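1,3-1,4-beta-glucanase (Hordeum vulgare, PDB 1AQ0) hydrolyses mixed-linkage 1,3-1,4-beta-D-glucans as an endo-acting glycosidase of family 17, built on a TIM-barrel fold. Local coordinates at residues A9-A14 with F294-Q299; P35-L40 with Q78-V83; A105-H110 with L158-A163. One frame throughout, in Å; residues are numbered along the deposited sequence.

All three contacts join elements around one (beta/alpha)8 barrel. Contacts 1 and 3 are surface contacts on opposite sides of the chain's centre, about 35 Å apart between centres. Contact 2 is partly buried, and two of its touching residues are buried. Contact 1 joins two loops, contact 2 a helix start to a loop, and contact 3 two helices. The chemistry changes with place. Contact 1 packs two prolines, with a water bridging two backbone carbonyls. Contact 2 sets a leucine on a tyrosine face, and contact 3 places a threonine methyl on a histidine beside a pair of like charges. Contacts 2 and 3 fall within the chain loop closed by contact 1.

Contact 1 of 3, residues A9-A14 with F294-Q299; sequences ANNLPA and FYPNMQ
The carbonyl O of P296 accepts a hydrogen bond from a water at 2.8 Å, and P13 packs against the same oxygen. P13 CG lies 3.4 Å from P296 O. The water donates a second, longer bond of 3.2 Å to N11 O. It therefore bridges the two backbones, which make no direct hydrogen bond with each other.

Two prolines and their neighbours supply the rest of the contact. The P296 ring points at 9-14 and rests on N11. P296 CB sits 3.6 Å from N11 O. The amide of N11 crosses the ring at a slant. Its CG, OD1 and ND2 all lie at similar distances from P296 CB and CG, and N11 ND2 to P296 CG is 3.7 Å. The N11 torsion places CG between the backbone N and the carbonyl carbon (chi1 59°), which brings the amide round to the proline. Further along 9-14, P13 CG meets M298 CG at 3.7 Å. These two side chains run past each other in opposite directions. M298 bends at its sulfur and also touches T17 and M21 of helix 15-25.

P296 and N297 occupy the middle of a type I turn closed by M298 N to Y295 O, 2.9 Å. M298 follows with positive phi, and Y295 N bonds to Q299 O, as in a G1 beta bulge. N297 OD1 accepts from Q299 N and forms an Asx turn.

The segment 9-14 leads from strand 2-4 to helix 15-25. The segment 294-299 lies in a loop beyond strand 273-274. These two strands are neighbours in the parallel sheet. The contact thus joins loops that follow the first and last strands of the TIM barrel, which lie side by side.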
loop_
_atom_site.group_PDB
_atom_site.type_symbol
_atom_site.label_atom_id
_atom_site.label_comp_id
_atom_site.label_asym_id
_atom_site.label_seq_id
_atom_site.Cartn_x
_atom_site.Cartn_y
_atom_site.Cartn_z
ATOM N N ALA A 9 1.886 -29.319 23.914
ATOM C CA ALA A 9 0.829 -30.009 24.629
ATOM C C ALA A 9 0.994 -31.503 24.403
ATOM O O ALA A 9 1.649 -31.922 23.448
ATOM C CB ALA A 9 -0.537 -29.538 24.123
ATOM N N ASN A 10 0.368 -32.304 25.256
ATOM C CA ASN A 10 0.472 -33.755 25.146
ATOM C C ASN A 10 -0.844 -34.443 24.812
ATOM O O ASN A 10 -0.928 -35.675 24.851
ATOM C CB ASN A 10 1.021 -34.333 26.453
ATOM C CG ASN A 10 0.145 -34.005 27.657
ATOM O OD1 ASN A 10 -1.051 -33.738 27.527
ATOM N ND2 ASN A 10 0.748 -34.009 28.837
ATOM N N ASN A 11 -1.860 -33.663 24.451
ATOM C CA ASN A 11 -3.172 -34.227 24.149
ATOM C C ASN A 11 -3.829 -33.676 22.884
ATOM O O ASN A 11 -5.058 -33.686 22.768
ATOM C CB ASN A 11 -4.108 -34.010 25.345
ATOM C CG ASN A 11 -4.282 -32.538 25.695
ATOM O OD1 ASN A 11 -3.610 -31.668 25.130
ATOM N ND2 ASN A 11 -5.173 -32.253 26.638
ATOM N N LEU A 12 -3.029 -33.201 21.939
ATOM C CA LEU A 12 -3.584 -32.652 20.707
ATOM C C LEU A 12 -3.920 -33.741 19.694
ATOM O O LEU A 12 -3.404 -34.863 19.780
ATOM C CB LEU A 12 -2.614 -31.643 20.081
ATOM C CG LEU A 12 -2.188 -30.449 20.934
ATOM C CD1 LEU A 12 -1.374 -29.492 20.079
ATOM C CD2 LEU A 12 -3.405 -29.745 21.506
ATOM N N PRO A 13 -4.837 -33.442 18.751
ATOM C CA PRO A 13 -5.236 -34.402 17.718
ATOM C C PRO A 13 -4.057 -34.658 16.788
ATOM O O PRO A 13 -3.107 -33.874 16.750
ATOM C CB PRO A 13 -6.345 -33.651 16.971
ATOM C CG PRO A 13 -6.920 -32.765 18.011
ATOM C CD PRO A 13 -5.693 -32.242 18.702
ATOM N N ALA A 14 -4.113 -35.762 16.051
ATOM C CA ALA A 14 -3.061 -36.103 15.105
ATOM C C ALA A 14 -2.991 -34.982 14.060
ATOM O O ALA A 14 -3.999 -34.337 13.770
ATOM C CB ALA A 14 -3.367 -37.443 14.441
ATOM N N PHE A 294 -9.690 -23.720 19.690
ATOM C CA PHE A 294 -10.297 -25.030 19.938
ATOM C C PHE A 294 -9.741 -25.720 21.177
ATOM O O PHE A 294 -8.595 -25.499 21.580
ATOM C CB PHE A 294 -10.033 -25.990 18.767
ATOM C CG PHE A 294 -10.615 -25.549 17.461
ATOM C CD1 PHE A 294 -9.892 -24.715 16.608
ATOM C CD2 PHE A 294 -11.889 -25.959 17.082
ATOM C CE1 PHE A 294 -10.431 -24.295 15.397
ATOM C CE2 PHE A 294 -12.436 -25.543 15.873
ATOM C CZ PHE A 294 -11.704 -24.709 15.029
ATOM N N TYR A 295 -10.578 -26.546 21.791
ATOM C CA TYR A 295 -10.160 -27.347 22.930
ATOM C C TYR A 295 -9.460 -28.540 22.283
ATOM O O TYR A 295 -9.660 -28.817 21.091
ATOM C CB TYR A 295 -11.372 -27.872 23.705
ATOM C CG TYR A 295 -12.044 -26.849 24.563
ATOM C CD1 TYR A 295 -11.393 -26.315 25.672
ATOM C CD2 TYR A 295 -13.345 -26.421 24.285
ATOM C CE1 TYR A 295 -12.013 -25.379 26.490
ATOM C CE2 TYR A 295 -13.981 -25.482 25.101
ATOM C CZ TYR A 295 -13.304 -24.967 26.200
ATOM O OH TYR A 295 -13.899 -24.038 27.013
ATOM N N PRO A 296 -8.651 -29.281 23.059
ATOM C CA PRO A 296 -7.948 -30.443 22.507
ATOM C C PRO A 296 -8.886 -31.504 21.918
ATOM O O PRO A 296 -8.508 -32.241 21.001
ATOM C CB PRO A 296 -7.181 -30.978 23.719
ATOM C CG PRO A 296 -6.874 -29.743 24.481
ATOM C CD PRO A 296 -8.187 -28.993 24.428
ATOM N N ASN A 297 -10.113 -31.573 22.430
ATOM C CA ASN A 297 -11.075 -32.554 21.929
ATOM C C ASN A 297 -11.730 -32.110 20.624
ATOM O O ASN A 297 -12.650 -32.765 20.138
ATOM C CB ASN A 297 -12.145 -32.859 22.982
ATOM C CG ASN A 297 -13.111 -31.707 23.189
ATOM O OD1 ASN A 297 -12.861 -30.586 22.760
ATOM N ND2 ASN A 297 -14.213 -31.979 23.866
ATOM N N MET A 298 -11.260 -30.985 20.085
ATOM C CA MET A 298 -11.743 -30.412 18.826
ATOM C C MET A 298 -13.019 -29.561 18.857
ATOM O O MET A 298 -13.540 -29.181 17.804
ATOM C CB MET A 298 -11.834 -31.478 17.734
ATOM C CG MET A 298 -10.498 -32.108 17.386
ATOM S SD MET A 298 -10.684 -33.488 16.266
ATOM C CE MET A 298 -11.402 -34.709 17.378
ATOM N N GLN A 299 -13.522 -29.261 20.051
ATOM C CA GLN A 299 -14.696 -28.406 20.183
ATOM C C GLN A 299 -14.197 -26.969 20.178
ATOM O O GLN A 299 -13.112 -26.692 20.688
ATOM C CB GLN A 299 -15.403 -28.624 21.515
ATOM C CG GLN A 299 -16.343 -29.789 21.576
ATOM C CD GLN A 299 -17.226 -29.715 22.805
ATOM O OE1 GLN A 299 -16.798 -30.048 23.910
ATOM N NE2 GLN A 299 -18.459 -29.265 22.623
HETATM O O HOH W 1 -7.452 -34.812 21.026
#

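Contact 2 of 3, residues P35-L40 with Q78-V83; sequences PNQAAL and QAYPKV
Y80 meets L40 across the contact, and A79, the residue just before it, backs the same ring. A79 CB sits at one face, off towards the rim. The opposite face is covered by L40, in the first turn of helix 37-43, whose start N36 caps by accepting from A39 N. L40 CB stands 3.7 Å from the Y80 ring centroid, only 6° off the ring normal. This is a CH-pi contact over the face. L40 CD1 reaches further along the same ring, 3.6 Å from Y80 CE2. The two side chains cross at about a right angle.

The Y80 hydroxyl ends beside Q37, with Q37 CG 3.5 Å from Y80 OH. It donates to a water at 2.9 Å from Y80 OH, and that water donates to P35 O. After Y80 the chain makes a type I turn through P81 and K82, and K82 shares a backbone hydrogen bond with G45. The turn delivers V83 to the helix. There V83 CG2 comes within 3.4 Å of L40 O. With chi1 at 178°, V83 turns CG1 away from its own N and leaves CG2 on the helix side. V83 also packs on V50 of strand 49-54.

The chemistry implies a division: carbon contacts grip both faces of the ring, while one water links its hydroxyl to the P35 carbonyl.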
loop_
_atom_site.group_PDB
_atom_site.type_symbol
_atom_site.label_atom_id
_atom_site.label_comp_id
_atom_site.label_asym_id
_atom_site.label_seq_id
_atom_site.Cartn_x
_atom_site.Cartn_y
_atom_site.Cartn_z
ATOM N N PRO A 35 9.924 -27.444 11.730
ATOM C CA PRO A 35 9.513 -28.262 10.588
ATOM C C PRO A 35 9.062 -29.651 11.032
ATOM O O PRO A 35 9.731 -30.651 10.786
ATOM C CB PRO A 35 10.773 -28.296 9.724
ATOM C CG PRO A 35 11.866 -28.250 10.725
ATOM C CD PRO A 35 11.381 -27.222 11.728
ATOM N N ASN A 36 7.921 -29.688 11.710
ATOM C CA ASN A 36 7.341 -30.927 12.207
ATOM C C ASN A 36 6.987 -31.833 11.032
ATOM O O ASN A 36 6.178 -31.476 10.173
ATOM C CB ASN A 36 6.097 -30.616 13.042
ATOM C CG ASN A 36 5.472 -31.858 13.635
ATOM O OD1 ASN A 36 4.547 -32.432 13.068
ATOM N ND2 ASN A 36 5.984 -32.289 14.776
ATOM N N GLN A 37 7.566 -33.025 11.036
ATOM C CA GLN A 37 7.379 -34.006 9.981
ATOM C C GLN A 37 5.954 -34.485 9.775
ATOM O O GLN A 37 5.515 -34.610 8.642
ATOM C CB GLN A 37 8.317 -35.195 10.217
ATOM C CG GLN A 37 9.790 -34.808 10.147
ATOM C CD GLN A 37 10.691 -35.758 10.910
ATOM O OE1 GLN A 37 10.951 -35.563 12.103
ATOM N NE2 GLN A 37 11.174 -36.793 10.228
ATOM N N ALA A 38 5.244 -34.775 10.857
ATOM C CA ALA A 38 3.868 -35.241 10.749
ATOM C C ALA A 38 2.999 -34.161 10.096
ATOM O O ALA A 38 2.189 -34.442 9.205
ATOM C CB ALA A 38 3.336 -35.589 12.127
ATOM N N ALA A 39 3.191 -32.919 10.528
ATOM C CA ALA A 39 2.438 -31.793 9.993
ATOM C C ALA A 39 2.769 -31.519 8.530
ATOM O O ALA A 39 1.865 -31.333 7.716
ATOM C CB ALA A 39 2.677 -30.547 10.831
ATOM N N LEU A 40 4.055 -31.506 8.190
ATOM C CA LEU A 40 4.468 -31.242 6.813
ATOM C C LEU A 40 3.987 -32.331 5.856
ATOM O O LEU A 40 3.626 -32.046 4.718
ATOM C CB LEU A 40 5.983 -31.040 6.724
ATOM C CG LEU A 40 6.473 -29.747 7.379
ATOM C CD1 LEU A 40 7.976 -29.673 7.336
ATOM C CD2 LEU A 40 5.871 -28.548 6.665
ATOM N N GLN A 78 12.878 -28.966 0.685
ATOM C CA GLN A 78 12.910 -29.738 -0.554
ATOM C C GLN A 78 12.268 -31.110 -0.416
ATOM O O GLN A 78 11.748 -31.654 -1.387
ATOM C CB GLN A 78 14.340 -29.900 -1.049
ATOM C CG GLN A 78 14.980 -28.616 -1.505
ATOM C CD GLN A 78 16.407 -28.825 -1.949
ATOM O OE1 GLN A 78 17.346 -28.656 -1.170
ATOM N NE2 GLN A 78 16.580 -29.212 -3.207
ATOM N N ALA A 79 12.292 -31.657 0.794
ATOM C CA ALA A 79 11.715 -32.968 1.056
ATOM C C ALA A 79 10.189 -32.988 0.978
ATOM O O ALA A 79 9.577 -34.058 1.007
ATOM C CB ALA A 79 12.170 -33.477 2.417
ATOM N N TYR A 80 9.570 -31.814 0.887
ATOM C CA TYR A 80 8.109 -31.733 0.817
ATOM C C TYR A 80 7.661 -30.880 -0.365
ATOM O O TYR A 80 7.158 -29.771 -0.185
ATOM C CB TYR A 80 7.544 -31.160 2.125
ATOM C CG TYR A 80 7.999 -31.903 3.357
ATOM C CD1 TYR A 80 7.380 -33.090 3.751
ATOM C CD2 TYR A 80 9.074 -31.438 4.112
ATOM C CE1 TYR A 80 7.825 -33.794 4.870
ATOM C CE2 TYR A 80 9.525 -32.133 5.228
ATOM C CZ TYR A 80 8.897 -33.307 5.604
ATOM O OH TYR A 80 9.326 -33.979 6.730
ATOM N N PRO A 81 7.781 -31.416 -1.596
ATOM C CA PRO A 81 7.393 -30.701 -2.816
ATOM C C PRO A 81 5.904 -30.371 -2.954
ATOM O O PRO A 81 5.540 -29.492 -3.726
ATOM C CB PRO A 81 7.875 -31.640 -3.923
ATOM C CG PRO A 81 7.720 -32.990 -3.306
ATOM C CD PRO A 81 8.278 -32.766 -1.923
ATOM N N LYS A 82 5.050 -31.076 -2.220
ATOM C CA LYS A 82 3.608 -30.835 -2.287
ATOM C C LYS A 82 3.129 -29.752 -1.312
ATOM O O LYS A 82 1.939 -29.430 -1.278
ATOM C CB LYS A 82 2.835 -32.128 -2.021
ATOM C CG LYS A 82 3.215 -33.278 -2.926
ATOM C CD LYS A 82 2.450 -34.527 -2.554
ATOM C CE LYS A 82 2.826 -35.679 -3.474
ATOM N NZ LYS A 82 1.891 -36.825 -3.320
ATOM N N VAL A 83 4.033 -29.235 -0.481
ATOM C CA VAL A 83 3.664 -28.198 0.485
ATOM C C VAL A 83 3.792 -26.797 -0.105
ATOM O O VAL A 83 4.791 -26.471 -0.741
ATOM C CB VAL A 83 4.514 -28.288 1.782
ATOM C CG1 VAL A 83 4.144 -27.155 2.750
ATOM C CG2 VAL A 83 4.299 -29.632 2.453
HETATM O O HOH W 2 10.742 -32.033 8.404
#

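Contact 3 of 3, residues A105-H110 with L158-A163; sequences AMKNVH and LARTNA
T161 and H110 meet from opposite directions, methyl against ring. T161 CG2 lies over one face of the H110 imidazole, 4.1 Å from its centroid and 15° off the normal. It is offset towards the rim, and H110 CE1 is its nearest ring atom at 4.0 Å. H110 has CG anti to the backbone N (chi1 178°), which carries the ring across to the other helix. T161 turns its two branches differently. A chi1 of 55° tucks OG1 back over the main chain, where it bonds to F157 O in its own helix. CG2 is left to face H110.

These helices, 102-115 and 145-161, follow successive strands of the TIM barrel, 84-92 and 122-128. They pack side by side on the outside of the sheet. M106, V109 and H110 of the first helix touch V123 of strand 122-128. The second helix ends in a Schellman motif, with N162 at positive phi. T161 O accepts from K122 NZ, at the start of strand 122-128.

Further out K107 and R160 cross obliquely. K107 runs straight as far as its CD and then bends at chi3 and chi4. R160 bends at chi3, and its NH2 lies toward K107. K107 NZ comes to the guanidinium edge, near its plane, 3.4 Å from R160 NH2. Both groups are donors and would normally carry positive charge, so the approach is probably unfavourable unless solvent or counter-ions screen it.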
loop_
_atom_site.group_PDB
_atom_site.type_symbol
_atom_site.label_atom_id
_atom_site.label_comp_id
_atom_site.label_asym_id
_atom_site.label_seq_id
_atom_site.Cartn_x
_atom_site.Cartn_y
_atom_site.Cartn_z
ATOM N N ALA A 105 22.333 -16.361 9.783
ATOM C CA ALA A 105 21.463 -17.518 9.583
ATOM C C ALA A 105 20.459 -17.271 8.455
ATOM O O ALA A 105 20.227 -18.149 7.623
ATOM C CB ALA A 105 20.741 -17.869 10.877
ATOM N N MET A 106 19.869 -16.078 8.421
ATOM C CA MET A 106 18.900 -15.749 7.377
ATOM C C MET A 106 19.566 -15.735 6.006
ATOM O O MET A 106 18.998 -16.238 5.035
ATOM C CB MET A 106 18.227 -14.396 7.644
ATOM C CG MET A 106 17.271 -14.380 8.837
ATOM S SD MET A 106 16.354 -12.814 8.958
ATOM C CE MET A 106 17.343 -11.919 10.053
ATOM N N LYS A 107 20.771 -15.173 5.932
ATOM C CA LYS A 107 21.522 -15.105 4.677
ATOM C C LYS A 107 21.802 -16.503 4.158
ATOM O O LYS A 107 21.604 -16.786 2.976
ATOM C CB LYS A 107 22.868 -14.413 4.880
ATOM C CG LYS A 107 22.865 -12.898 4.875
ATOM C CD LYS A 107 24.280 -12.406 5.188
ATOM C CE LYS A 107 24.765 -11.329 4.223
ATOM N NZ LYS A 107 24.281 -9.963 4.581
ATOM N N ASN A 108 22.270 -17.375 5.049
ATOM C CA ASN A 108 22.590 -18.751 4.676
ATOM C C ASN A 108 21.368 -19.537 4.223
ATOM O O ASN A 108 21.441 -20.285 3.248
ATOM C CB ASN A 108 23.320 -19.475 5.819
ATOM C CG ASN A 108 24.746 -18.985 6.004
ATOM O OD1 ASN A 108 25.311 -18.349 5.117
ATOM N ND2 ASN A 108 25.337 -19.280 7.154
ATOM N N VAL A 109 20.240 -19.366 4.911
ATOM C CA VAL A 109 19.013 -20.069 4.530
ATOM C C VAL A 109 18.552 -19.517 3.182
ATOM O O VAL A 109 18.169 -20.267 2.284
ATOM C CB VAL A 109 17.896 -19.887 5.590
ATOM C CG1 VAL A 109 16.605 -20.530 5.115
ATOM C CG2 VAL A 109 18.326 -20.505 6.913
ATOM N N HIS A 110 18.640 -18.205 3.032
ATOM C CA HIS A 110 18.244 -17.554 1.791
ATOM C C HIS A 110 19.073 -18.091 0.617
ATOM O O HIS A 110 18.525 -18.484 -0.417
ATOM C CB HIS A 110 18.422 -16.040 1.917
ATOM C CG HIS A 110 18.074 -15.287 0.668
ATOM N ND1 HIS A 110 19.035 -14.705 -0.110
ATOM C CD2 HIS A 110 16.855 -15.137 0.081
ATOM C CE1 HIS A 110 18.397 -14.214 -1.158
ATOM N NE2 HIS A 110 17.079 -14.451 -1.085
ATOM N N LEU A 158 16.144 -7.500 4.988
ATOM C CA LEU A 158 14.779 -7.702 4.504
ATOM C C LEU A 158 14.461 -6.772 3.344
ATOM O O LEU A 158 13.826 -7.183 2.369
ATOM C CB LEU A 158 13.770 -7.488 5.642
ATOM C CG LEU A 158 13.909 -8.404 6.861
ATOM C CD1 LEU A 158 12.937 -7.982 7.944
ATOM C CD2 LEU A 158 13.672 -9.843 6.455
ATOM N N ALA A 159 14.909 -5.524 3.444
ATOM C CA ALA A 159 14.677 -4.543 2.387
ATOM C C ALA A 159 15.330 -5.014 1.095
ATOM O O ALA A 159 14.700 -5.020 0.037
ATOM C CB ALA A 159 15.229 -3.190 2.788
ATOM N N ARG A 160 16.572 -5.478 1.200
ATOM C CA ARG A 160 17.307 -5.953 0.031
ATOM C C ARG A 160 16.741 -7.222 -0.607
ATOM O O ARG A 160 16.875 -7.414 -1.816
ATOM C CB ARG A 160 18.784 -6.179 0.371
ATOM C CG ARG A 160 19.539 -4.920 0.789
ATOM C CD ARG A 160 21.020 -5.201 1.087
ATOM N NE ARG A 160 21.267 -6.602 1.431
ATOM C CZ ARG A 160 21.775 -7.030 2.585
ATOM N NH1 ARG A 160 22.107 -6.171 3.544
ATOM N NH2 ARG A 160 21.945 -8.333 2.783
ATOM N N THR A 161 16.108 -8.081 0.190
ATOM C CA THR A 161 15.562 -9.336 -0.327
ATOM C C THR A 161 14.061 -9.299 -0.599
ATOM O O THR A 161 13.468 -10.313 -0.979
ATOM C CB THR A 161 15.887 -10.518 0.616
ATOM O OG1 THR A 161 15.420 -10.216 1.939
ATOM C CG2 THR A 161 17.391 -10.764 0.660
ATOM N N ASN A 162 13.444 -8.141 -0.381
ATOM C CA ASN A 162 12.012 -7.978 -0.618
ATOM C C ASN A 162 11.205 -8.952 0.243
ATOM O O ASN A 162 10.243 -9.571 -0.216
ATOM C CB ASN A 162 11.692 -8.180 -2.111
ATOM C CG ASN A 162 10.314 -7.650 -2.500
ATOM O OD1 ASN A 162 9.602 -8.264 -3.299
ATOM N ND2 ASN A 162 9.945 -6.489 -1.958
ATOM N N ALA A 163 11.628 -9.092 1.496
ATOM C CA ALA A 163 10.965 -9.975 2.442
ATOM C C ALA A 163 10.328 -9.125 3.533
ATOM O O ALA A 163 10.818 -8.039 3.854
ATOM C CB ALA A 163 11.972 -10.943 3.047
#